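ORF59 (Human herpesvirus 8, PDB 3HSL) serves as the accessory subunit of the viral DNA polymerase in lytic replication, raising its processivity, probably by keeping the polymerase from leaving the template. Local coordinates at residues Ser22-Arg25 against Arg26-Glu29; Val252-Glu255 against Ser256-Ala260. All coordinates share one frame; numbering follows the deposited sequence.

Interaction 1: residues Ser22-Arg25 against Arg26-Glu29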
ATOM      1  N   SER A  22       5.047  -7.481  18.127  1.00 21.89           N
ATOM      2  CA  SER A  22       6.320  -7.006  17.588  1.00 22.23           C
ATOM      3  C   SER A  22       7.294  -8.140  17.501  1.00 22.41           C
ATOM      4  O   SER A  22       7.961  -8.300  16.483  1.00 22.26           O
ATOM      5  CB  SER A  22       6.943  -5.930  18.465  1.00 21.91           C
ATOM      6  OG  SER A  22       6.045  -4.860  18.578  1.00 23.69           O
ATOM      7  N   LYS A  23       7.370  -8.922  18.573  1.00 22.91           N
ATOM      8  CA  LYS A  23       8.289 -10.043  18.626  1.00 23.69           C
ATOM      9  C   LYS A  23       7.934 -11.069  17.558  1.00 24.28           C
ATOM     10  O   LYS A  23       8.771 -11.865  17.162  1.00 24.30           O
ATOM     11  CB  LYS A  23       8.289 -10.677  20.018  1.00 23.72           C
ATOM     12  N   ILE A  24       6.686 -11.032  17.099  1.00 25.01           N
ATOM     13  CA  ILE A  24       6.182 -11.969  16.097  1.00 25.91           C
ATOM     14  C   ILE A  24       6.055 -11.372  14.697  1.00 26.03           C
ATOM     15  O   ILE A  24       5.800 -12.100  13.737  1.00 25.36           O
ATOM     16  CB  ILE A  24       4.797 -12.481  16.535  1.00 26.43           C
ATOM     17  CG1 ILE A  24       4.908 -13.221  17.860  1.00 27.82           C
ATOM     18  CG2 ILE A  24       4.183 -13.418  15.498  1.00 27.13           C
ATOM     19  CD1 ILE A  24       3.555 -13.621  18.410  1.00 29.97           C
ATOM     20  N   ARG A  25       6.237 -10.055  14.600  1.00 26.97           N
ATOM     21  CA  ARG A  25       6.125  -9.291  13.346  1.00 27.88           C
ATOM     22  C   ARG A  25       6.677  -9.988  12.077  1.00 28.07           C
ATOM     23  O   ARG A  25       6.041  -9.974  11.014  1.00 27.96           O
ATOM     24  CB  ARG A  25       6.763  -7.910  13.524  1.00 28.31           C
ATOM     25  CG  ARG A  25       6.450  -6.978  12.392  1.00 31.08           C
ATOM     26  CD  ARG A  25       7.020  -5.579  12.545  1.00 34.00           C
ATOM     27  NE  ARG A  25       6.580  -4.787  11.397  1.00 37.30           N
ATOM     28  CZ  ARG A  25       7.180  -4.795  10.201  1.00 40.35           C
ATOM     29  NH1 ARG A  25       8.260  -5.558   9.978  1.00 41.19           N
ATOM     30  NH2 ARG A  25       6.702  -4.038   9.216  1.00 41.07           N
ATOM     31  N   ARG A  26       7.853 -10.591  12.215  1.00 28.00           N
ATOM     32  CA  ARG A  26       8.555 -11.301  11.150  1.00 28.41           C
ATOM     33  C   ARG A  26       7.655 -12.355  10.501  1.00 27.77           C
ATOM     34  O   ARG A  26       7.709 -12.570   9.296  1.00 28.09           O
ATOM     35  CB  ARG A  26       9.782 -11.951  11.792  1.00 29.64           C
ATOM     36  CG  ARG A  26      11.005 -12.214  10.937  1.00 31.70           C
ATOM     37  CD  ARG A  26      12.183 -12.405  11.961  1.00 34.32           C
ATOM     38  NE  ARG A  26      13.504 -12.040  11.452  1.00 33.56           N
ATOM     39  CZ  ARG A  26      13.982 -10.800  11.529  1.00 34.40           C
ATOM     40  NH1 ARG A  26      13.245  -9.843  12.086  1.00 34.24           N
ATOM     41  NH2 ARG A  26      15.188 -10.507  11.055  1.00 34.68           N
ATOM     42  N   VAL A  27       6.823 -13.016  11.294  1.00 26.90           N
ATOM     43  CA  VAL A  27       5.926 -14.017  10.743  1.00 26.44           C
ATOM     44  C   VAL A  27       4.860 -13.324   9.890  1.00 26.66           C
ATOM     45  O   VAL A  27       4.510 -13.801   8.801  1.00 27.35           O
ATOM     46  CB  VAL A  27       5.229 -14.857  11.831  1.00 26.10           C
ATOM     47  CG1 VAL A  27       4.381 -15.938  11.180  1.00 25.55           C
ATOM     48  CG2 VAL A  27       6.242 -15.504  12.750  1.00 25.86           C
ATOM     49  N   ASN A  28       4.349 -12.201  10.387  1.00 25.95           N
ATOM     50  CA  ASN A  28       3.330 -11.457   9.683  1.00 25.49           C
ATOM     51  C   ASN A  28       3.819 -10.864   8.362  1.00 25.58           C
ATOM     52  O   ASN A  28       3.080 -10.855   7.387  1.00 26.19           O
ATOM     53  CB  ASN A  28       2.791 -10.344  10.566  1.00 25.62           C
ATOM     54  CG  ASN A  28       1.616  -9.645   9.944  1.00 25.64           C
ATOM     55  OD1 ASN A  28       0.603 -10.275   9.606  1.00 25.77           O
ATOM     56  ND2 ASN A  28       1.735  -8.332   9.788  1.00 26.03           N
ATOM     57  N   GLU A  29       5.055 -10.366   8.323  1.00 25.40           N
ATOM     58  CA  GLU A  29       5.617  -9.795   7.090  1.00 25.66           C
ATOM     59  C   GLU A  29       5.821 -10.836   5.983  1.00 24.98           C
ATOM     60  O   GLU A  29       5.816 -10.513   4.788  1.00 25.45           O
ATOM     61  CB  GLU A  29       6.946  -9.081   7.363  1.00 26.21           C
ATOM     62  CG  GLU A  29       6.774  -7.861   8.240  1.00 30.53           C
ATOM     63  CD  GLU A  29       5.886  -6.797   7.584  1.00 34.14           C
ATOM     64  OE1 GLU A  29       6.262  -6.336   6.471  1.00 34.18           O
ATOM     65  OE2 GLU A  29       4.826  -6.434   8.188  1.00 35.20           O
TER

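Interaction 2: residues Val252-Glu255 against Ser256-Ala260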
ATOM      1  N   VAL A 252      -4.046 -32.490  -4.508  1.00 19.95           N
ATOM      2  CA  VAL A 252      -4.258 -31.097  -4.203  1.00 20.06           C
ATOM      3  C   VAL A 252      -3.828 -30.159  -5.319  1.00 20.28           C
ATOM      4  O   VAL A 252      -3.208 -30.588  -6.310  1.00 20.32           O
ATOM      5  CB  VAL A 252      -3.443 -30.740  -2.951  1.00 20.01           C
ATOM      6  CG1 VAL A 252      -3.787 -31.701  -1.819  1.00 20.15           C
ATOM      7  CG2 VAL A 252      -1.975 -30.833  -3.254  1.00 18.63           C
ATOM      8  N   SER A 253      -4.163 -28.879  -5.147  1.00 20.16           N
ATOM      9  CA  SER A 253      -3.803 -27.857  -6.118  1.00 20.45           C
ATOM     10  C   SER A 253      -2.333 -27.511  -6.046  1.00 20.92           C
ATOM     11  O   SER A 253      -1.811 -27.239  -4.958  1.00 20.54           O
ATOM     12  CB  SER A 253      -4.577 -26.586  -5.860  1.00 20.53           C
ATOM     13  OG  SER A 253      -4.029 -25.549  -6.646  1.00 21.06           O
ATOM     14  N   LEU A 254      -1.678 -27.521  -7.209  1.00 21.47           N
ATOM     15  CA  LEU A 254      -0.261 -27.192  -7.318  1.00 22.21           C
ATOM     16  C   LEU A 254       0.048 -25.788  -6.830  1.00 23.66           C
ATOM     17  O   LEU A 254       1.014 -25.622  -6.092  1.00 24.28           O
ATOM     18  CB  LEU A 254       0.246 -27.358  -8.745  1.00 22.12           C
ATOM     19  CG  LEU A 254       1.743 -27.094  -8.980  1.00 22.06           C
ATOM     20  CD1 LEU A 254       2.651 -27.996  -8.134  1.00 22.03           C
ATOM     21  CD2 LEU A 254       2.088 -27.224 -10.448  1.00 20.74           C
ATOM     22  N   GLU A 255      -0.751 -24.787  -7.233  1.00 24.68           N
ATOM     23  CA  GLU A 255      -0.536 -23.405  -6.774  1.00 25.51           C
ATOM     24  C   GLU A 255      -0.593 -23.368  -5.262  1.00 25.39           C
ATOM     25  O   GLU A 255       0.280 -22.778  -4.613  1.00 26.15           O
ATOM     26  CB  GLU A 255      -1.597 -22.425  -7.268  1.00 26.43           C
ATOM     27  CG  GLU A 255      -1.669 -22.136  -8.769  1.00 28.93           C
ATOM     28  CD  GLU A 255      -2.731 -21.068  -9.088  1.00 30.56           C
ATOM     29  OE1 GLU A 255      -3.148 -20.328  -8.144  1.00 28.95           O
ATOM     30  OE2 GLU A 255      -3.131 -20.984 -10.283  1.00 31.36           O
ATOM     31  N   SER A 256      -1.624 -24.001  -4.707  1.00 24.55           N
ATOM     32  CA  SER A 256      -1.778 -24.035  -3.263  1.00 24.14           C
ATOM     33  C   SER A 256      -0.583 -24.698  -2.592  1.00 23.71           C
ATOM     34  O   SER A 256      -0.141 -24.249  -1.547  1.00 24.02           O
ATOM     35  CB  SER A 256      -3.080 -24.723  -2.860  1.00 24.10           C
ATOM     36  OG  SER A 256      -4.199 -23.965  -3.294  1.00 24.69           O
ATOM     37  N   LEU A 257      -0.059 -25.760  -3.194  1.00 23.01           N
ATOM     38  CA  LEU A 257       1.062 -26.474  -2.609  1.00 22.27           C
ATOM     39  C   LEU A 257       2.316 -25.614  -2.562  1.00 21.85           C
ATOM     40  O   LEU A 257       2.950 -25.528  -1.521  1.00 21.61           O
ATOM     41  CB  LEU A 257       1.294 -27.814  -3.317  1.00 22.26           C
ATOM     42  CG  LEU A 257       2.407 -28.747  -2.807  1.00 22.31           C
ATOM     43  CD1 LEU A 257       2.302 -29.039  -1.312  1.00 22.88           C
ATOM     44  CD2 LEU A 257       2.413 -30.043  -3.581  1.00 21.39           C
ATOM     45  N   ILE A 258       2.662 -24.988  -3.686  1.00 21.70           N
ATOM     46  CA  ILE A 258       3.827 -24.112  -3.784  1.00 21.69           C
ATOM     47  C   ILE A 258       3.732 -23.039  -2.678  1.00 21.48           C
ATOM     48  O   ILE A 258       4.580 -22.953  -1.797  1.00 21.36           O
ATOM     49  CB  ILE A 258       3.872 -23.369  -5.153  1.00 22.03           C
ATOM     50  CG1 ILE A 258       3.758 -24.318  -6.372  1.00 23.22           C
ATOM     51  CG2 ILE A 258       5.125 -22.478  -5.253  1.00 21.68           C
ATOM     52  CD1 ILE A 258       4.966 -25.195  -6.669  1.00 23.09           C
ATOM     53  N   ALA A 259       2.684 -22.225  -2.738  1.00 21.27           N
ATOM     54  CA  ALA A 259       2.466 -21.166  -1.767  1.00 21.08           C
ATOM     55  C   ALA A 259       2.466 -21.716  -0.335  1.00 21.14           C
ATOM     56  O   ALA A 259       3.066 -21.133   0.570  1.00 20.75           O
ATOM     57  CB  ALA A 259       1.159 -20.476  -2.064  1.00 20.84           C
ATOM     58  N   ALA A 260       1.790 -22.844  -0.131  1.00 21.05           N
ATOM     59  CA  ALA A 260       1.736 -23.429   1.187  1.00 20.79           C
ATOM     60  C   ALA A 260       3.162 -23.654   1.683  1.00 21.06           C
ATOM     61  O   ALA A 260       3.522 -23.155   2.748  1.00 21.68           O
ATOM     62  CB  ALA A 260       0.940 -24.700   1.179  1.00 20.43           C
TER

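Interaction 1: residues Ser22-Arg25 against Arg26-Glu29
Arg25 and Glu29, one helical turn apart on helix 18-35, lay their flat end groups face against face. The guanidinium and carboxylate planes are only 11° apart, and Glu29 OE2 sits over one face of the guanidinium, toward its rim, 3.2 Å from Arg25 NH2. With the oxygen that far out of the plane no N-H points at it, so the salt bridge is one of charge alone. The Arg25 chain runs extended from CG to NE, whereas Glu29 bends at chi2 (-62°), which folds its carboxylate back over the arginine. In the backbone, Glu29 N donates to Arg25 O at 2.9 Å. On another side of the helix Ile24 CG2 meets Val27 CG2 at 4.0 Å, and Val27 N donates to Ile24 O at 2.8 Å; this i to i+3 bond belongs to a kink, where neither Arg26 N nor Val27 N makes the i to i+4 bond of a regular helix. Farther out, Lys32 forms a salt bridge with Glu29 OE1, Arg25 NE gives a weak hydrogen bond to Phe104 O, and Trp269 packs on Arg26 and Val27. Glu29 thus has two basic partners, one for each carboxylate oxygen, which would probably favour its ionised form, while its hold on Arg25 is electrostatic and less directional than a hydrogen-bonded bridge.

Interaction 2: residues Val252-Glu255 against Ser256-Ala260
Ser253 OG, at the N-cap of helix 254-263, is held by three polar groups. Within the turn it accepts a weak but almost straight bond from Ser256 N, 3.5 Å long with an N-H...O angle of 177°. Beyond the turn it is hydrogen-bonded to Asp193 OD2 and to Thr59 OG1, and Asp193 also takes the amide of Glu255 through OD1, so one carboxylate braces both the capping hydroxyl and a first-turn N-H. A chi1 of 169° sets OG opposite the backbone N of Ser253 and beside its carbonyl carbon, from where it can face the amide of Ser256. Ser256 OG lies 3.7 Å from Ser253 CB; its own polar partners are Val57 O and Ala60 N, which ties this turn to the loop before strand 61-67. The main chain then takes up regular i to i+4 bonding: Leu257 N to Ser253 O at 2.9 Å, Ile258 N to Leu254 O at 3.0 Å and Ala259 N to Glu255 O at 3.1 Å. On the apolar side Leu254 and Ile258 meet through their CD1 methyls, 3.9 Å apart, and Val252 CG2 comes loosely to Leu257 CB at 4.5 Å. Leu185 of helix 175-186 packs against Leu254, Leu257 and Ile258, while Leu302 of strand 296-302 touches Val252 and Leu257. The chain passes directly from strand 248-253 into the helix. This is a serine N-cap at a strand-to-helix junction, its helix packed against a strand and another helix within the herpesvirus polymerase accessory-factor fold.

Overall arrangement
Both interactions are local, each within eight or nine consecutive residues, but they occupy different surroundings. Interaction 1 lies inside helix 18-35 and is partly buried: its charged pair is on the more exposed side, while its aliphatic residues are buried. Interaction 2 lies at the beginning of helix 254-263 and is largely buried, with a carboxylate, a hydroxyl and backbone groups from elsewhere in the chain holding the helix start. Stacked opposite charges beside a kinked backbone thus contrast with serine capping backed by a carboxylate and regular helical bonding. Their centres are 23 Å apart and their nearest atoms about 11 Å; they do not touch, and they lie on different helices.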